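Local coordinates for protein glycoside hydrolase (Streptococcus pneumoniae serotype 4, PDB 6ORH) that probably hydrolyses alpha-L-fucosidic bonds, as a family 29 glycoside hydrolase that joins a TIM-barrel-type fucosidase domain to a galactose-binding-like beta-sandwich domain, at residues 431-436 and 440-445; 356-359 and 363-366. The protein carries 2 engineered substitutions. All blocks are in the same frame, centred on the assembly; numbering follows the deposited sequence.

Interaction 1. Residues 431-436 and 440-445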
ATOM      1  N   VAL A 431       7.166  -1.883  19.992  1.00 17.43           N
ATOM      2  CA  VAL A 431       6.177  -2.551  19.153  1.00 16.60           C
ATOM      3  C   VAL A 431       4.871  -2.517  19.938  1.00 15.72           C
ATOM      4  O   VAL A 431       4.779  -3.030  21.066  1.00 16.29           O
ATOM      5  CB  VAL A 431       6.621  -3.979  18.774  1.00 16.19           C
ATOM      6  CG1 VAL A 431       5.517  -4.741  18.028  1.00 15.87           C
ATOM      7  CG2 VAL A 431       7.856  -3.901  17.878  1.00 17.25           C
ATOM      8  N   VAL A 432       3.830  -1.920  19.327  1.00 15.56           N
ATOM      9  CA  VAL A 432       2.575  -1.742  20.035  1.00 15.72           C
ATOM     10  C   VAL A 432       1.484  -2.470  19.259  1.00 16.25           C
ATOM     11  O   VAL A 432       1.176  -2.080  18.130  1.00 17.29           O
ATOM     12  CB  VAL A 432       2.221  -0.259  20.245  1.00 16.99           C
ATOM     13  CG1 VAL A 432       0.963  -0.100  21.096  1.00 16.22           C
ATOM     14  CG2 VAL A 432       3.372   0.528  20.873  1.00 18.70           C
ATOM     15  N   ILE A 433       0.874  -3.460  19.918  1.00 15.45           N
ATOM     16  CA  ILE A 433      -0.250  -4.214  19.364  1.00 14.43           C
ATOM     17  C   ILE A 433      -1.540  -3.533  19.827  1.00 16.12           C
ATOM     18  O   ILE A 433      -1.828  -3.509  21.022  1.00 16.14           O
ATOM     19  CB  ILE A 433      -0.198  -5.704  19.757  1.00 15.45           C
ATOM     20  CG1 ILE A 433       1.103  -6.365  19.271  1.00 17.33           C
ATOM     21  CG2 ILE A 433      -1.438  -6.449  19.251  1.00 15.00           C
ATOM     22  CD1 ILE A 433       1.301  -7.756  19.809  1.00 17.58           C
ATOM     23  N   THR A 434      -2.371  -3.069  18.875  1.00 14.60           N
ATOM     24  CA  THR A 434      -3.516  -2.220  19.207  1.00 14.70           C
ATOM     25  C   THR A 434      -4.853  -2.911  18.944  1.00 14.55           C
ATOM     26  O   THR A 434      -5.897  -2.520  19.485  1.00 15.68           O
ATOM     27  CB  THR A 434      -3.425  -0.840  18.541  1.00 16.10           C
ATOM     28  OG1 THR A 434      -3.525  -0.990  17.110  1.00 15.71           O
ATOM     29  CG2 THR A 434      -2.153  -0.112  18.918  1.00 16.46           C
ATOM     30  N   GLU A 435      -4.841  -3.931  18.085  1.00 13.95           N
ATOM     31  CA  GLU A 435      -6.054  -4.706  17.847  1.00 14.27           C
ATOM     32  C   GLU A 435      -5.690  -6.159  17.540  1.00 13.55           C
ATOM     33  O   GLU A 435      -4.732  -6.412  16.814  1.00 13.41           O
ATOM     34  CB  GLU A 435      -6.852  -4.102  16.679  1.00 15.57           C
ATOM     35  CG  GLU A 435      -8.228  -4.723  16.601  1.00 17.80           C
ATOM     36  CD  GLU A 435      -9.063  -4.232  15.439  1.00 20.93           C
ATOM     37  OE1 GLU A 435      -9.199  -2.998  15.316  1.00 24.67           O
ATOM     38  OE2 GLU A 435      -9.654  -5.094  14.720  1.00 22.76           O
ATOM     39  N   SER A 436      -6.428  -7.125  18.115  1.00 13.69           N
ATOM     40  CA  SER A 436      -6.139  -8.529  17.923  1.00 13.29           C
ATOM     41  C   SER A 436      -7.402  -9.337  18.179  1.00 14.15           C
ATOM     42  O   SER A 436      -8.171  -9.009  19.098  1.00 15.06           O
ATOM     43  CB  SER A 436      -4.970  -8.960  18.808  1.00 14.82           C
ATOM     44  OG  SER A 436      -4.550 -10.274  18.531  1.00 15.66           O
ATOM     45  N   PRO A 440      -2.488 -11.996  21.766  1.00 16.17           N
ATOM     46  CA  PRO A 440      -1.439 -12.082  20.752  1.00 16.73           C
ATOM     47  C   PRO A 440      -0.270 -12.963  21.170  1.00 18.20           C
ATOM     48  O   PRO A 440       0.072 -12.987  22.359  1.00 19.40           O
ATOM     49  CB  PRO A 440      -0.984 -10.639  20.516  1.00 17.17           C
ATOM     50  CG  PRO A 440      -1.467  -9.856  21.739  1.00 19.43           C
ATOM     51  CD  PRO A 440      -2.618 -10.645  22.334  1.00 17.71           C
ATOM     52  N   LEU A 441       0.295 -13.666  20.173  1.00 17.08           N
ATOM     53  CA  LEU A 441       1.576 -14.365  20.278  1.00 18.20           C
ATOM     54  C   LEU A 441       2.505 -13.822  19.199  1.00 18.87           C
ATOM     55  O   LEU A 441       2.092 -13.594  18.049  1.00 19.56           O
ATOM     56  CB  LEU A 441       1.402 -15.868  20.056  1.00 19.74           C
ATOM     57  CG  LEU A 441       0.543 -16.601  21.079  1.00 22.33           C
ATOM     58  CD1 LEU A 441      -0.853 -16.793  20.510  1.00 21.67           C
ATOM     59  CD2 LEU A 441       1.160 -17.958  21.409  1.00 22.32           C
ATOM     60  N   LEU A 442       3.792 -13.703  19.541  1.00 15.66           N
ATOM     61  CA  LEU A 442       4.804 -13.439  18.529  1.00 15.98           C
ATOM     62  C   LEU A 442       5.968 -14.378  18.823  1.00 17.83           C
ATOM     63  O   LEU A 442       6.244 -14.637  20.003  1.00 18.17           O
ATOM     64  CB  LEU A 442       5.299 -11.992  18.611  1.00 16.78           C
ATOM     65  CG  LEU A 442       4.335 -10.877  18.195  1.00 14.69           C
ATOM     66  CD1 LEU A 442       4.983  -9.538  18.503  1.00 16.10           C
ATOM     67  CD2 LEU A 442       4.025 -10.979  16.698  1.00 16.69           C
ATOM     68  N   THR A 443       6.644 -14.845  17.768  1.00 16.69           N
ATOM     69  CA  THR A 443       7.753 -15.776  17.931  1.00 17.13           C
ATOM     70  C   THR A 443       9.102 -15.075  17.829  1.00 18.57           C
ATOM     71  O   THR A 443      10.118 -15.641  18.244  1.00 18.08           O
ATOM     72  CB  THR A 443       7.700 -16.909  16.903  1.00 18.09           C
ATOM     73  OG1 THR A 443       7.867 -16.397  15.569  1.00 19.14           O
ATOM     74  CG2 THR A 443       6.422 -17.714  17.009  1.00 19.61           C
ATOM     75  N   LYS A 444       9.117 -13.859  17.299  1.00 17.97           N
ATOM     76  CA  LYS A 444      10.361 -13.218  16.902  1.00 18.90           C
ATOM     77  C   LYS A 444      10.095 -11.747  16.589  1.00 19.21           C
ATOM     78  O   LYS A 444       9.049 -11.390  16.004  1.00 17.93           O
ATOM     79  CB  LYS A 444      10.852 -13.871  15.605  1.00 21.37           C
ATOM     80  CG  LYS A 444      12.213 -13.440  15.070  1.00 27.97           C
ATOM     81  CD  LYS A 444      12.377 -14.104  13.710  1.00 28.70           C
ATOM     82  CE  LYS A 444      13.350 -13.421  12.789  1.00 28.92           C
ATOM     83  NZ  LYS A 444      13.453 -14.171  11.531  1.00 32.06           N
ATOM     84  N   ILE A 445      11.040 -10.889  17.007  1.00 17.95           N
ATOM     85  CA  ILE A 445      11.176  -9.538  16.488  1.00 17.36           C
ATOM     86  C   ILE A 445      12.632  -9.390  16.044  1.00 18.67           C
ATOM     87  O   ILE A 445      13.533  -9.697  16.832  1.00 19.76           O
ATOM     88  CB  ILE A 445      10.805  -8.450  17.520  1.00 16.92           C
ATOM     89  CG1 ILE A 445       9.341  -8.534  17.967  1.00 17.49           C
ATOM     90  CG2 ILE A 445      11.125  -7.064  16.975  1.00 16.86           C
ATOM     91  CD1 ILE A 445       9.076  -7.850  19.282  1.00 19.95           C
TER

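Interaction 2. Residues 356-359 and 363-366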
ATOM      1  N   TRP A 356       6.524 -15.503  22.690  1.00 19.36           N
ATOM      2  CA  TRP A 356       5.946 -14.585  23.654  1.00 18.57           C
ATOM      3  C   TRP A 356       4.436 -14.521  23.424  1.00 18.54           C
ATOM      4  O   TRP A 356       3.990 -14.706  22.299  1.00 19.03           O
ATOM      5  CB  TRP A 356       6.559 -13.180  23.516  1.00 18.76           C
ATOM      6  CG  TRP A 356       5.749 -12.100  24.164  1.00 18.94           C
ATOM      7  CD1 TRP A 356       5.827 -11.663  25.459  1.00 17.35           C
ATOM      8  CD2 TRP A 356       4.685 -11.327  23.556  1.00 17.82           C
ATOM      9  NE1 TRP A 356       4.906 -10.671  25.700  1.00 17.38           N
ATOM     10  CE2 TRP A 356       4.186 -10.446  24.545  1.00 18.36           C
ATOM     11  CE3 TRP A 356       4.095 -11.306  22.280  1.00 18.19           C
ATOM     12  CZ2 TRP A 356       3.140  -9.550  24.302  1.00 19.91           C
ATOM     13  CZ3 TRP A 356       3.068 -10.404  22.041  1.00 17.72           C
ATOM     14  CH2 TRP A 356       2.597  -9.528  23.025  1.00 19.46           C
ATOM     15  N   ALA A 357       3.690 -14.293  24.500  1.00 17.55           N
ATOM     16  CA  ALA A 357       2.243 -14.103  24.477  1.00 17.70           C
ATOM     17  C   ALA A 357       1.865 -13.241  25.671  1.00 19.74           C
ATOM     18  O   ALA A 357       2.621 -13.175  26.648  1.00 19.72           O
ATOM     19  CB  ALA A 357       1.523 -15.432  24.518  1.00 17.39           C
ATOM     20  N   SER A 358       0.722 -12.547  25.577  1.00 18.66           N
ATOM     21  CA  SER A 358       0.186 -11.774  26.687  1.00 18.63           C
ATOM     22  C   SER A 358      -1.336 -11.708  26.594  1.00 21.36           C
ATOM     23  O   SER A 358      -1.883 -11.468  25.513  1.00 20.87           O
ATOM     24  CB  SER A 358       0.752 -10.391  26.722  1.00 17.20           C
ATOM     25  OG  SER A 358       0.192  -9.680  27.822  1.00 19.56           O
ATOM     26  N   ASP A 359      -1.999 -11.893  27.740  1.00 21.19           N
ATOM     27  CA  ASP A 359      -3.442 -11.733  27.839  1.00 22.65           C
ATOM     28  C   ASP A 359      -3.776 -10.359  28.425  1.00 21.03           C
ATOM     29  O   ASP A 359      -4.901 -10.128  28.869  1.00 22.03           O
ATOM     30  CB  ASP A 359      -4.054 -12.880  28.656  1.00 24.96           C
ATOM     31  CG  ASP A 359      -3.506 -12.944  30.074  1.00 29.41           C
ATOM     32  OD1 ASP A 359      -2.551 -12.194  30.367  1.00 29.45           O
ATOM     33  OD2 ASP A 359      -4.012 -13.765  30.865  1.00 33.83           O
ATOM     34  N   PRO A 363      -3.968  -1.368  24.453  1.00 20.84           N
ATOM     35  CA  PRO A 363      -2.759  -1.753  23.711  1.00 19.96           C
ATOM     36  C   PRO A 363      -1.652  -2.434  24.514  1.00 21.07           C
ATOM     37  O   PRO A 363      -1.447  -2.150  25.707  1.00 20.30           O
ATOM     38  CB  PRO A 363      -2.253  -0.421  23.152  1.00 19.90           C
ATOM     39  CG  PRO A 363      -2.693   0.604  24.187  1.00 20.08           C
ATOM     40  CD  PRO A 363      -4.025   0.088  24.697  1.00 18.40           C
ATOM     41  N   ILE A 364      -0.963  -3.376  23.853  1.00 19.17           N
ATOM     42  CA  ILE A 364       0.205  -4.023  24.442  1.00 18.26           C
ATOM     43  C   ILE A 364       1.480  -3.413  23.874  1.00 20.12           C
ATOM     44  O   ILE A 364       1.697  -3.367  22.659  1.00 17.78           O
ATOM     45  CB  ILE A 364       0.145  -5.559  24.291  1.00 16.35           C
ATOM     46  CG1 ILE A 364      -0.925  -6.188  25.183  1.00 19.06           C
ATOM     47  CG2 ILE A 364       1.524  -6.183  24.567  1.00 18.82           C
ATOM     48  CD1 ILE A 364      -1.243  -7.636  24.879  1.00 20.89           C
ATOM     49  N   GLN A 365       2.365  -2.979  24.782  1.00 20.07           N
ATOM     50  CA  GLN A 365       3.558  -2.282  24.358  1.00 20.96           C
ATOM     51  C   GLN A 365       4.778  -3.109  24.743  1.00 20.98           C
ATOM     52  O   GLN A 365       5.017  -3.315  25.937  1.00 22.98           O
ATOM     53  CB  GLN A 365       3.601  -0.909  25.026  1.00 21.52           C
ATOM     54  CG  GLN A 365       4.859  -0.130  24.690  1.00 21.35           C
ATOM     55  CD  GLN A 365       4.671   1.304  25.103  1.00 27.87           C
ATOM     56  OE1 GLN A 365       3.770   1.990  24.617  1.00 30.91           O
ATOM     57  NE2 GLN A 365       5.469   1.736  26.064  1.00 31.42           N
ATOM     58  N   LEU A 366       5.508  -3.586  23.729  1.00 18.42           N
ATOM     59  CA  LEU A 366       6.797  -4.250  23.923  1.00 18.96           C
ATOM     60  C   LEU A 366       7.896  -3.238  23.616  1.00 20.45           C
ATOM     61  O   LEU A 366       7.864  -2.574  22.583  1.00 21.50           O
ATOM     62  CB  LEU A 366       6.900  -5.453  22.970  1.00 18.15           C
ATOM     63  CG  LEU A 366       5.940  -6.597  23.263  1.00 19.32           C
ATOM     64  CD1 LEU A 366       5.813  -7.533  22.059  1.00 19.14           C
ATOM     65  CD2 LEU A 366       6.418  -7.352  24.506  1.00 21.94           C
TER

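Interaction 1. Residues 431-436 and 440-445
With CG1 of Ile433 beside its backbone N and opposite the carbonyl carbon (chi1 -59°), and the chain carried on extended through chi2 (171°), the terminal CD1 projects away from its strand and settles on the Pro440 ring. It lies 3.7 Å from Pro440 CB and 4.0 Å from Pro440 CG, meeting that flank of the ring at a slant. The same methyl has a second neighbour in Leu442, whose CD1 is 4.3 Å away, so one isoleucine end spans two residues of the facing segment, Pro440 just ahead of the strand and Leu442 within it. At the end nearest the turn, Ser436 OG lies anti to its own N (chi1 -173°) and approaches Pro440 CB at 4.1 Å; this hydroxyl is hydrogen-bonded to Ala438 O, within the three-residue link between the segments. Farther along, Val431 CG2 and Ile445 CD1 face each other more loosely at 4.4 Å.

No hydrogen bond joins the two segments, and their backbones spread from 6.5 Å between the CA atoms of Ser436 and Pro440 to 9.0 Å between those of Val431 and Ile445. Instead, strand 428-436 pairs with strand 364-370, while Trp356 packs on both Ile433 and Leu442. A short link carries the chain from strand 428-436 of one sheet to strand 441-448 of the other, and their side chains meet between the sheets, an apolar face-to-face packing characteristic of the beta-sandwich of F5/8 type C domains.

Interaction 2. Residues 356-359 and 363-366
This is an aromatic-aliphatic contact in the buried interior of the galactose-binding-like domain, where strand 356-357, at the border of one antiparallel sheet, faces strand 364-370 of the other. Trp356 supplies the flat surface. Leu366 comes at it from the opposing strand, and its CD1 sits 3.8 Å from the centroid of the six-membered ring, just 7° from the ring normal, a CH-pi contact over the face. The other methyl, CD2, lies 3.8 Å from Trp356 CE2, so the two methyls of the leucine spread over the same face, CD1 on the six-membered ring and CD2 toward NE1. On the opposite face, the backbone N of Ser358 is 4.0 Å above the plane, toward the rim.

Ile364 meets the indole differently: its CG2 branch lies near the ring plane, at the edge, 3.7 Å from Trp356 CZ2. Its other branch, running through CG1 beside the backbone N (chi1 -71°), takes CD1 to Ser358, where OG is 3.9 Å away. Two polar side-chain atoms have partners outside the segments: Trp356 NE1 donates to Pro336 O, which should help fix the rotation of the indole, and Ser358 OG accepts from Ala360 N in the link. A tryptophan with one aliphatic residue on its face and another at its edge thus packs between the two sheets, in keeping with the hydrophobic core of a beta-sandwich in the F5/8 type C family.

Overall arrangement
Interactions 1 and 2 follow one another along the chain, yet their centres lie about 6 Å apart in one sandwich core. Each joins the same two sheets: 363-366 pairs with 431-436 in one, and 356-359 with 440-445 in the other. Probable backbone hydrogen bonds tie the contacts together, Leu366 O with Val431 N at 2.8 Å and Trp356 N with Leu442 O, also at 2.8 Å. Pro440 CD packs against Ser358 O at 3.4 Å. A calcium site known for this protein, though without metal in this chain, adjoins the core: Thr443 belongs to it, and the Trp356 side chain is about 5 Å from that of His346, another of its ligands.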